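Local coordinates for cyclic di-GMP receptor atypical PilZ domain-containing protein (Xanthomonas campestris pv. campestris, PDB 3RQA), which is of unconfirmed function but carries an atypical, cyclic di-GMP receptor-like PilZ domain and self-assembles into a tetramer through a helical bundle, at residues 25-31 / 100-106; 45-49 / 135-141; 115-119 / 154-158. Residue numbers count along the deposited sequence, not the author numbering.

Interaction 1: residues 25-31 / 100-106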
loop_
_atom_site.group_PDB
_atom_site.type_symbol
_atom_site.label_atom_id
_atom_site.label_comp_id
_atom_site.label_asym_id
_atom_site.label_seq_id
_atom_site.Cartn_x
_atom_site.Cartn_y
_atom_site.Cartn_z
ATOM N N CYS C 25 10.672 30.331 9.686
ATOM C CA CYS C 25 11.102 30.160 8.305
ATOM C C CYS C 25 10.054 30.616 7.295
ATOM O O CYS C 25 8.853 30.359 7.457
ATOM C CB CYS C 25 11.451 28.688 8.042
ATOM S SG CYS C 25 12.706 28.003 9.148
ATOM N N GLU C 26 10.531 31.302 6.257
ATOM C CA GLU C 26 9.688 31.799 5.176
ATOM C C GLU C 26 9.939 30.875 3.996
ATOM O O GLU C 26 11.014 30.906 3.412
ATOM C CB GLU C 26 10.101 33.226 4.809
ATOM C CG GLU C 26 9.373 33.839 3.612
ATOM C CD GLU C 26 7.985 34.355 3.959
ATOM O OE1 GLU C 26 7.395 35.060 3.112
ATOM O OE2 GLU C 26 7.485 34.059 5.071
ATOM N N LEU C 27 8.967 30.041 3.650
ATOM C CA LEU C 27 9.145 29.130 2.531
ATOM C C LEU C 27 7.854 28.868 1.750
ATOM O O LEU C 27 6.757 29.241 2.179
ATOM C CB LEU C 27 9.711 27.798 3.024
ATOM C CG LEU C 27 8.805 26.945 3.919
ATOM C CD1 LEU C 27 9.286 25.491 3.931
ATOM C CD2 LEU C 27 8.796 27.528 5.322
ATOM N N ARG C 28 7.999 28.218 0.600
ATOM C CA ARG C 28 6.867 27.886 -0.247
ATOM C C ARG C 28 6.633 26.385 -0.213
ATOM O O ARG C 28 7.555 25.597 -0.420
ATOM C CB ARG C 28 7.123 28.345 -1.690
ATOM C CG ARG C 28 6.114 27.820 -2.712
ATOM C CD ARG C 28 6.309 28.462 -4.087
ATOM N NE ARG C 28 6.007 29.891 -4.067
ATOM C CZ ARG C 28 4.777 30.397 -4.065
ATOM N NH1 ARG C 28 3.726 29.591 -4.089
ATOM N NH2 ARG C 28 4.595 31.711 -4.019
ATOM N N LEU C 29 5.396 25.989 0.056
ATOM C CA LEU C 29 5.058 24.573 0.094
ATOM C C LEU C 29 3.543 24.434 0.123
ATOM O O LEU C 29 2.833 25.398 0.416
ATOM C CB LEU C 29 5.663 23.903 1.336
ATOM C CG LEU C 29 4.929 24.017 2.679
ATOM C CD1 LEU C 29 5.560 23.064 3.677
ATOM C CD2 LEU C 29 4.974 25.430 3.191
ATOM N N PRO C 30 3.022 23.242 -0.204
ATOM C CA PRO C 30 1.565 23.128 -0.166
ATOM C C PRO C 30 1.017 23.350 1.239
ATOM O O PRO C 30 1.348 22.615 2.170
ATOM C CB PRO C 30 1.296 21.723 -0.730
ATOM C CG PRO C 30 2.637 21.032 -0.714
ATOM C CD PRO C 30 3.625 22.123 -0.942
ATOM N N ALA C 31 0.188 24.386 1.376
ATOM C CA ALA C 31 -0.391 24.753 2.666
ATOM C C ALA C 31 -1.849 25.159 2.574
ATOM O O ALA C 31 -2.303 25.663 1.545
ATOM C CB ALA C 31 0.401 25.891 3.273
ATOM N N ALA C 100 -2.841 23.875 -2.306
ATOM C CA ALA C 100 -2.260 24.834 -3.229
ATOM C C ALA C 100 -0.912 25.304 -2.699
ATOM O O ALA C 100 -0.727 25.444 -1.498
ATOM C CB ALA C 100 -3.189 26.025 -3.402
ATOM N N LEU C 101 0.022 25.543 -3.611
ATOM C CA LEU C 101 1.348 26.028 -3.253
ATOM C C LEU C 101 1.268 27.466 -2.754
ATOM O O LEU C 101 0.589 28.305 -3.348
ATOM C CB LEU C 101 2.264 25.979 -4.467
ATOM C CG LEU C 101 3.199 24.788 -4.595
ATOM C CD1 LEU C 101 3.914 24.859 -5.939
ATOM C CD2 LEU C 101 4.199 24.812 -3.441
ATOM N N GLY C 102 1.967 27.759 -1.667
ATOM C CA GLY C 102 1.939 29.110 -1.149
ATOM C C GLY C 102 3.134 29.473 -0.287
ATOM O O GLY C 102 3.792 28.611 0.295
ATOM N N THR C 103 3.422 30.767 -0.226
ATOM C CA THR C 103 4.519 31.252 0.585
ATOM C C THR C 103 3.949 31.369 1.985
ATOM O O THR C 103 2.864 31.918 2.175
ATOM C CB THR C 103 5.011 32.622 0.101
ATOM O OG1 THR C 103 5.454 32.510 -1.260
ATOM C CG2 THR C 103 6.164 33.108 0.970
ATOM N N VAL C 104 4.667 30.820 2.954
ATOM C CA VAL C 104 4.219 30.839 4.337
ATOM C C VAL C 104 5.378 31.182 5.276
ATOM O O VAL C 104 6.543 31.096 4.890
ATOM C CB VAL C 104 3.636 29.452 4.739
ATOM C CG1 VAL C 104 2.639 28.989 3.692
ATOM C CG2 VAL C 104 4.760 28.421 4.879
ATOM N N HIS C 105 5.039 31.590 6.497
ATOM C CA HIS C 105 6.024 31.901 7.514
ATOM C C HIS C 105 5.677 30.926 8.627
ATOM O O HIS C 105 4.649 31.055 9.299
ATOM C CB HIS C 105 5.904 33.347 7.995
ATOM C CG HIS C 105 7.199 33.924 8.481
ATOM N ND1 HIS C 105 7.263 34.928 9.422
ATOM C CD2 HIS C 105 8.481 33.635 8.153
ATOM C CE1 HIS C 105 8.529 35.230 9.656
ATOM N NE2 HIS C 105 9.287 34.459 8.898
ATOM N N TRP C 106 6.559 29.957 8.818
ATOM C CA TRP C 106 6.361 28.875 9.770
ATOM C C TRP C 106 7.328 28.822 10.958
ATOM O O TRP C 106 8.547 28.862 10.782
ATOM C CB TRP C 106 6.440 27.567 8.968
ATOM C CG TRP C 106 6.004 26.314 9.633
ATOM C CD1 TRP C 106 5.288 26.188 10.789
ATOM C CD2 TRP C 106 6.182 24.988 9.122
ATOM N NE1 TRP C 106 5.003 24.865 11.028
ATOM C CE2 TRP C 106 5.540 24.106 10.019
ATOM C CE3 TRP C 106 6.821 24.459 7.991
ATOM C CZ2 TRP C 106 5.518 22.713 9.818
ATOM C CZ3 TRP C 106 6.802 23.074 7.793
ATOM C CH2 TRP C 106 6.155 22.220 8.703
HETATM O O HOH W 1 -1.696 27.700 -0.143
#
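Strands 25-31 and 101-106 run antiparallel, the axes of these short strand segments 4.4 Å apart at closest approach; segments 25-31 and 100-106 bury 806 Å² between them. Hydrogen-bonded pairs C25/W106, L27/V104 and L29/G102 alternate with the non-hydrogen-bonded pairs E26/H105, R28/T103 and P30/L101. Bonds are short at the C25 end (W106 N to C25 O 2.7 Å) and lengthen toward the other (G102 N to L29 O 3.3 Å); A31 N still reaches A100 O at 3.2 Å, and a water donates to both A31 O and A100 O. The face carrying L27, L29, V104 and W106 is bumpy. G102 contributes no side chain, whereas V104 projects so that its CG2 lies 3.4 Å from L29 CD2 and 4.2 Å from L27 CD2, filling the dip between these leucines. V104 CG1 meets A31 CB at 3.8 Å. Separately, L29 CD1 reaches W106 CZ3 at 4.3 Å. These two strands adjoin at one end of the strand order of the six-stranded antiparallel barrel of this PilZ domain; V104 also touches I111 and L113 of the next strand, and helix 165-185 meets the same face, with L179 on L27 and L172 and L176 on W106. The face of E26, R28, P30, T103, H105 and L101 is more open. L101 CD2 packs against P30 CD (3.7 Å) and R28 CG (3.6 Å). The R28 guanidinium then folds over the backbone of G102 and T103. E26 OE2 lies 3.3 Å from H105 CD2 and forms a long, weak ion pair with R112; F19 meets the H105 ring.

Interaction 2: residues 45-49 / 135-141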
loop_
_atom_site.group_PDB
_atom_site.type_symbol
_atom_site.label_atom_id
_atom_site.label_comp_id
_atom_site.label_asym_id
_atom_site.label_seq_id
_atom_site.Cartn_x
_atom_site.Cartn_y
_atom_site.Cartn_z
ATOM N N ALA C 45 1.295 12.967 13.798
ATOM C CA ALA C 45 2.069 14.093 13.290
ATOM C C ALA C 45 3.541 13.875 13.654
ATOM O O ALA C 45 4.414 13.957 12.789
ATOM C CB ALA C 45 1.555 15.404 13.891
ATOM N N GLU C 46 3.815 13.576 14.921
ATOM C CA GLU C 46 5.195 13.345 15.359
ATOM C C GLU C 46 5.859 12.221 14.556
ATOM O O GLU C 46 6.994 12.356 14.108
ATOM C CB GLU C 46 5.250 12.999 16.861
ATOM C CG GLU C 46 6.638 12.535 17.340
ATOM C CD GLU C 46 6.729 12.303 18.846
ATOM O OE1 GLU C 46 5.683 12.138 19.497
ATOM O OE2 GLU C 46 7.861 12.270 19.376
ATOM N N THR C 47 5.142 11.120 14.372
ATOM C CA THR C 47 5.682 9.983 13.635
ATOM C C THR C 47 5.995 10.371 12.203
ATOM O O THR C 47 7.025 9.993 11.671
ATOM C CB THR C 47 4.711 8.783 13.656
ATOM O OG1 THR C 47 4.560 8.326 15.008
ATOM C CG2 THR C 47 5.254 7.634 12.798
ATOM N N LEU C 48 5.105 11.132 11.586
ATOM C CA LEU C 48 5.317 11.585 10.230
ATOM C C LEU C 48 6.619 12.395 10.116
ATOM O O LEU C 48 7.447 12.140 9.242
ATOM C CB LEU C 48 4.134 12.461 9.775
ATOM C CG LEU C 48 4.401 13.330 8.535
ATOM C CD1 LEU C 48 4.842 12.448 7.377
ATOM C CD2 LEU C 48 3.146 14.138 8.173
ATOM N N LEU C 49 6.777 13.380 10.998
ATOM C CA LEU C 49 7.949 14.252 10.993
ATOM C C LEU C 49 9.261 13.514 11.267
ATOM O O LEU C 49 10.244 13.679 10.537
ATOM C CB LEU C 49 7.747 15.389 12.014
ATOM C CG LEU C 49 7.203 16.737 11.511
ATOM C CD1 LEU C 49 6.137 16.530 10.480
ATOM C CD2 LEU C 49 6.668 17.539 12.688
ATOM N N LEU C 135 6.844 12.692 -0.718
ATOM C CA LEU C 135 5.838 11.892 -0.012
ATOM C C LEU C 135 4.554 12.712 0.090
ATOM O O LEU C 135 4.513 13.745 0.752
ATOM C CB LEU C 135 6.328 11.537 1.390
ATOM C CG LEU C 135 5.470 10.607 2.249
ATOM C CD1 LEU C 135 5.639 9.171 1.795
ATOM C CD2 LEU C 135 5.892 10.745 3.702
ATOM N N PRO C 136 3.476 12.247 -0.556
ATOM C CA PRO C 136 2.189 12.953 -0.543
ATOM C C PRO C 136 1.393 12.810 0.759
ATOM O O PRO C 136 0.199 12.514 0.734
ATOM C CB PRO C 136 1.468 12.335 -1.731
ATOM C CG PRO C 136 1.880 10.882 -1.604
ATOM C CD PRO C 136 3.378 10.984 -1.317
ATOM N N GLU C 137 2.048 12.998 1.896
ATOM C CA GLU C 137 1.342 12.891 3.162
ATOM C C GLU C 137 1.232 14.271 3.794
ATOM O O GLU C 137 2.138 15.101 3.680
ATOM C CB GLU C 137 2.053 11.934 4.120
ATOM C CG GLU C 137 1.316 11.751 5.438
ATOM C CD GLU C 137 0.023 10.963 5.302
ATOM O OE1 GLU C 137 -0.798 11.286 4.414
ATOM O OE2 GLU C 137 -0.175 10.014 6.093
ATOM N N LEU C 138 0.117 14.517 4.463
ATOM C CA LEU C 138 -0.088 15.819 5.072
ATOM C C LEU C 138 0.058 15.853 6.576
ATOM O O LEU C 138 -0.291 14.913 7.284
ATOM C CB LEU C 138 -1.461 16.373 4.674
ATOM C CG LEU C 138 -1.703 16.472 3.159
ATOM C CD1 LEU C 138 -3.054 17.135 2.874
ATOM C CD2 LEU C 138 -0.583 17.273 2.527
ATOM N N LEU C 139 0.623 16.953 7.049
ATOM C CA LEU C 139 0.782 17.186 8.466
ATOM C C LEU C 139 -0.438 18.057 8.803
ATOM O O LEU C 139 -0.643 19.108 8.183
ATOM C CB LEU C 139 2.075 17.959 8.736
ATOM C CG LEU C 139 2.388 18.323 10.195
ATOM C CD1 LEU C 139 2.761 17.058 10.991
ATOM C CD2 LEU C 139 3.525 19.342 10.236
ATOM N N GLN C 140 -1.273 17.612 9.738
ATOM C CA GLN C 140 -2.426 18.418 10.115
ATOM C C GLN C 140 -2.210 18.864 11.539
ATOM O O GLN C 140 -1.887 18.053 12.400
ATOM C CB GLN C 140 -3.730 17.624 10.016
ATOM C CG GLN C 140 -4.066 17.157 8.613
ATOM C CD GLN C 140 -5.559 16.954 8.410
ATOM O OE1 GLN C 140 -5.998 16.529 7.344
ATOM N NE2 GLN C 140 -6.344 17.267 9.431
ATOM N N LEU C 141 -2.376 20.157 11.779
ATOM C CA LEU C 141 -2.180 20.717 13.105
ATOM C C LEU C 141 -3.337 21.621 13.551
ATOM O O LEU C 141 -3.570 22.682 12.966
ATOM C CB LEU C 141 -0.879 21.525 13.139
ATOM C CG LEU C 141 0.421 20.781 12.792
ATOM C CD1 LEU C 141 1.612 21.734 12.923
ATOM C CD2 LEU C 141 0.590 19.588 13.711
#
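L135 opens the run of contacts along 135-141: its CD2 lies 4.2 Å from L48 CD1. P136, the centre of an inverse gamma turn, redirects the chain and leaves helix 45-49 untouched. E137 comes back toward the helix with the aliphatic part of its side chain, CG lying 4.1 Å from L48 CD2, while its carboxylate forms a salt bridge with R90 of the second subunit. The CA-to-CB bond of L138 points away, and the residue meets L48 through its backbone, O lying 3.6 Å from L48 CD2. At L139 the strand begins and the packing is tightest: L139 CD1 sits 3.5 Å from both A45 CB and L49 CD1, and L139 CB is 4.0 Å from L48 CD2. L141, two residues further on and on the same side of the strand, brings CD2 to 4.3 Å from A45 CB. The contact is mostly apolar packing, with no hydrogen bond between the segments, and buries 274 Å². It seats helix 42-55 against PilZ barrel strand 139-150 where subunits of the tetramer meet: L168 and A171 of helix 165-185 pack on the helix, and L83 and L87 of the second subunit touch L48 and L135.

Interaction 3: residues 115-119 / 154-158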
loop_
_atom_site.group_PDB
_atom_site.type_symbol
_atom_site.label_atom_id
_atom_site.label_comp_id
_atom_site.label_asym_id
_atom_site.label_seq_id
_atom_site.Cartn_x
_atom_site.Cartn_y
_atom_site.Cartn_z
ATOM N N SER C 115 -5.093 32.396 2.446
ATOM C CA SER C 115 -6.286 31.554 2.410
ATOM C C SER C 115 -7.356 32.123 1.475
ATOM O O SER C 115 -7.612 33.330 1.463
ATOM C CB SER C 115 -6.866 31.421 3.819
ATOM O OG SER C 115 -7.809 30.368 3.900
ATOM N N PRO C 116 -8.004 31.248 0.691
ATOM C CA PRO C 116 -9.054 31.627 -0.261
ATOM C C PRO C 116 -10.106 32.546 0.349
ATOM O O PRO C 116 -10.583 33.472 -0.300
ATOM C CB PRO C 116 -9.639 30.282 -0.679
ATOM C CG PRO C 116 -8.467 29.375 -0.596
ATOM C CD PRO C 116 -7.801 29.790 0.693
ATOM N N HIS C 117 -10.452 32.279 1.603
ATOM C CA HIS C 117 -11.449 33.059 2.326
ATOM C C HIS C 117 -10.904 33.513 3.678
ATOM O O HIS C 117 -10.147 32.791 4.322
ATOM C CB HIS C 117 -12.709 32.212 2.536
ATOM C CG HIS C 117 -13.282 31.661 1.266
ATOM N ND1 HIS C 117 -13.789 32.465 0.268
ATOM C CD2 HIS C 117 -13.393 30.388 0.816
ATOM C CE1 HIS C 117 -14.187 31.713 -0.744
ATOM N NE2 HIS C 117 -13.958 30.449 -0.437
ATOM N N ALA C 118 -11.279 34.716 4.102
ATOM C CA ALA C 118 -10.830 35.225 5.388
ATOM C C ALA C 118 -11.585 34.484 6.482
ATOM O O ALA C 118 -12.613 33.857 6.226
ATOM C CB ALA C 118 -11.101 36.726 5.493
ATOM N N HIS C 119 -11.066 34.551 7.701
ATOM C CA HIS C 119 -11.701 33.905 8.841
ATOM C C HIS C 119 -11.410 34.771 10.046
ATOM O O HIS C 119 -10.253 35.029 10.356
ATOM C CB HIS C 119 -11.131 32.507 9.053
ATOM C CG HIS C 119 -11.727 31.473 8.156
ATOM N ND1 HIS C 119 -12.997 30.970 8.345
ATOM C CD2 HIS C 119 -11.237 30.859 7.053
ATOM C CE1 HIS C 119 -13.264 30.089 7.398
ATOM N NE2 HIS C 119 -12.214 30.003 6.600
ATOM N N GLN C 154 -4.774 39.059 -1.521
ATOM C CA GLN C 154 -4.873 37.793 -0.795
ATOM C C GLN C 154 -5.282 38.008 0.658
ATOM O O GLN C 154 -4.909 39.011 1.274
ATOM C CB GLN C 154 -3.540 37.044 -0.797
ATOM C CG GLN C 154 -2.949 36.733 -2.152
ATOM C CD GLN C 154 -1.884 35.650 -2.062
ATOM O OE1 GLN C 154 -2.198 34.464 -1.942
ATOM N NE2 GLN C 154 -0.620 36.054 -2.100
ATOM N N HIS C 155 -6.047 37.064 1.200
ATOM C CA HIS C 155 -6.476 37.128 2.598
ATOM C C HIS C 155 -5.410 36.385 3.402
ATOM O O HIS C 155 -5.122 35.218 3.130
ATOM C CB HIS C 155 -7.826 36.425 2.805
ATOM C CG HIS C 155 -8.941 36.963 1.963
ATOM N ND1 HIS C 155 -9.064 36.685 0.619
ATOM C CD2 HIS C 155 -10.005 37.736 2.285
ATOM C CE1 HIS C 155 -10.157 37.259 0.148
ATOM N NE2 HIS C 155 -10.747 37.904 1.139
ATOM N N TRP C 156 -4.811 37.052 4.380
ATOM C CA TRP C 156 -3.784 36.399 5.185
ATOM C C TRP C 156 -4.281 36.036 6.566
ATOM O O TRP C 156 -5.025 36.786 7.198
ATOM C CB TRP C 156 -2.527 37.270 5.300
ATOM C CG TRP C 156 -1.801 37.416 3.994
ATOM C CD1 TRP C 156 -1.957 38.410 3.071
ATOM C CD2 TRP C 156 -0.828 36.518 3.456
ATOM N NE1 TRP C 156 -1.137 38.189 1.987
ATOM C CE2 TRP C 156 -0.433 37.033 2.197
ATOM C CE3 TRP C 156 -0.249 35.327 3.913
ATOM C CZ2 TRP C 156 0.518 36.396 1.389
ATOM C CZ3 TRP C 156 0.695 34.695 3.114
ATOM C CH2 TRP C 156 1.070 35.233 1.862
ATOM N N LEU C 157 -3.854 34.864 7.015
ATOM C CA LEU C 157 -4.222 34.329 8.309
ATOM C C LEU C 157 -2.986 34.051 9.140
ATOM O O LEU C 157 -1.965 33.606 8.620
ATOM C CB LEU C 157 -4.997 33.016 8.131
ATOM C CG LEU C 157 -6.523 33.010 7.999
ATOM C CD1 LEU C 157 -7.053 34.342 7.487
ATOM C CD2 LEU C 157 -6.915 31.865 7.088
ATOM N N TRP C 158 -3.087 34.336 10.428
ATOM C CA TRP C 158 -2.022 34.063 11.377
ATOM C C TRP C 158 -2.659 33.010 12.266
ATOM O O TRP C 158 -3.634 33.283 12.966
ATOM C CB TRP C 158 -1.669 35.309 12.195
ATOM C CG TRP C 158 -0.810 36.284 11.454
ATOM C CD1 TRP C 158 0.520 36.536 11.665
ATOM C CD2 TRP C 158 -1.212 37.136 10.376
ATOM N NE1 TRP C 158 0.965 37.489 10.786
ATOM C CE2 TRP C 158 -0.073 37.876 9.981
ATOM C CE3 TRP C 158 -2.425 37.346 9.702
ATOM C CZ2 TRP C 158 -0.109 38.814 8.942
ATOM C CZ3 TRP C 158 -2.462 38.281 8.667
ATOM C CH2 TRP C 158 -1.309 39.002 8.299
HETATM O O HOH W 2 -6.321 34.773 -0.426
#
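This is a loop-to-strand contact at the periphery of the PilZ barrel, where the chain leaving strand 110-115 turns across the start of its antiparallel neighbour, strand 155-161. It lies about 18 Å from the centre of the chain, measured between centres, and buries 322 Å². One direct hydrogen bond joins the two segments, from S115 N to H155 O at 2.9 Å. Beyond S115 the loop departs from the strand direction, and P116 and H117 send their side chains away from 154-158. The chain then curls back at A118, so that the loop partly covers H155: A118 CB lies 3.5 Å from H155 CD2, and P116 O is 3.7 Å from H155 ND1. L157 fills the space between S115 and H119, with CD2 3.3 Å from S115 CB and 4.4 Å from H119 CD2, and CD1 4.0 Å from H119 N. S148 of strand 139-150 touches both A118 and L157. W156, directed away from the loop, packs on A114 and hydrogen-bonds D151 through NE1. Next to the direct bond, a single water bridges the backbones, donating to S115 O at 2.7 Å and accepting from H155 N at 2.8 Å.

All three contacts reach the same antiparallel barrel. Interaction 1 pairs two of its strands and touches both others: W106 CZ2 lies 3.9 Å from L139 CD2 of interaction 2, and T103 O lies 3.6 Å from W156 CZ3 of interaction 3. Its centre is 15 Å from that of interaction 2 and 14 Å from that of interaction 3. Interactions 2 and 3 do not touch; their nearest atoms are about 10 Å apart and their centres 23 Å, although strands 139-150 and 155-161 are neighbours. Of the three, interaction 2 is where a second subunit makes contact. No ligand marks a binding site here.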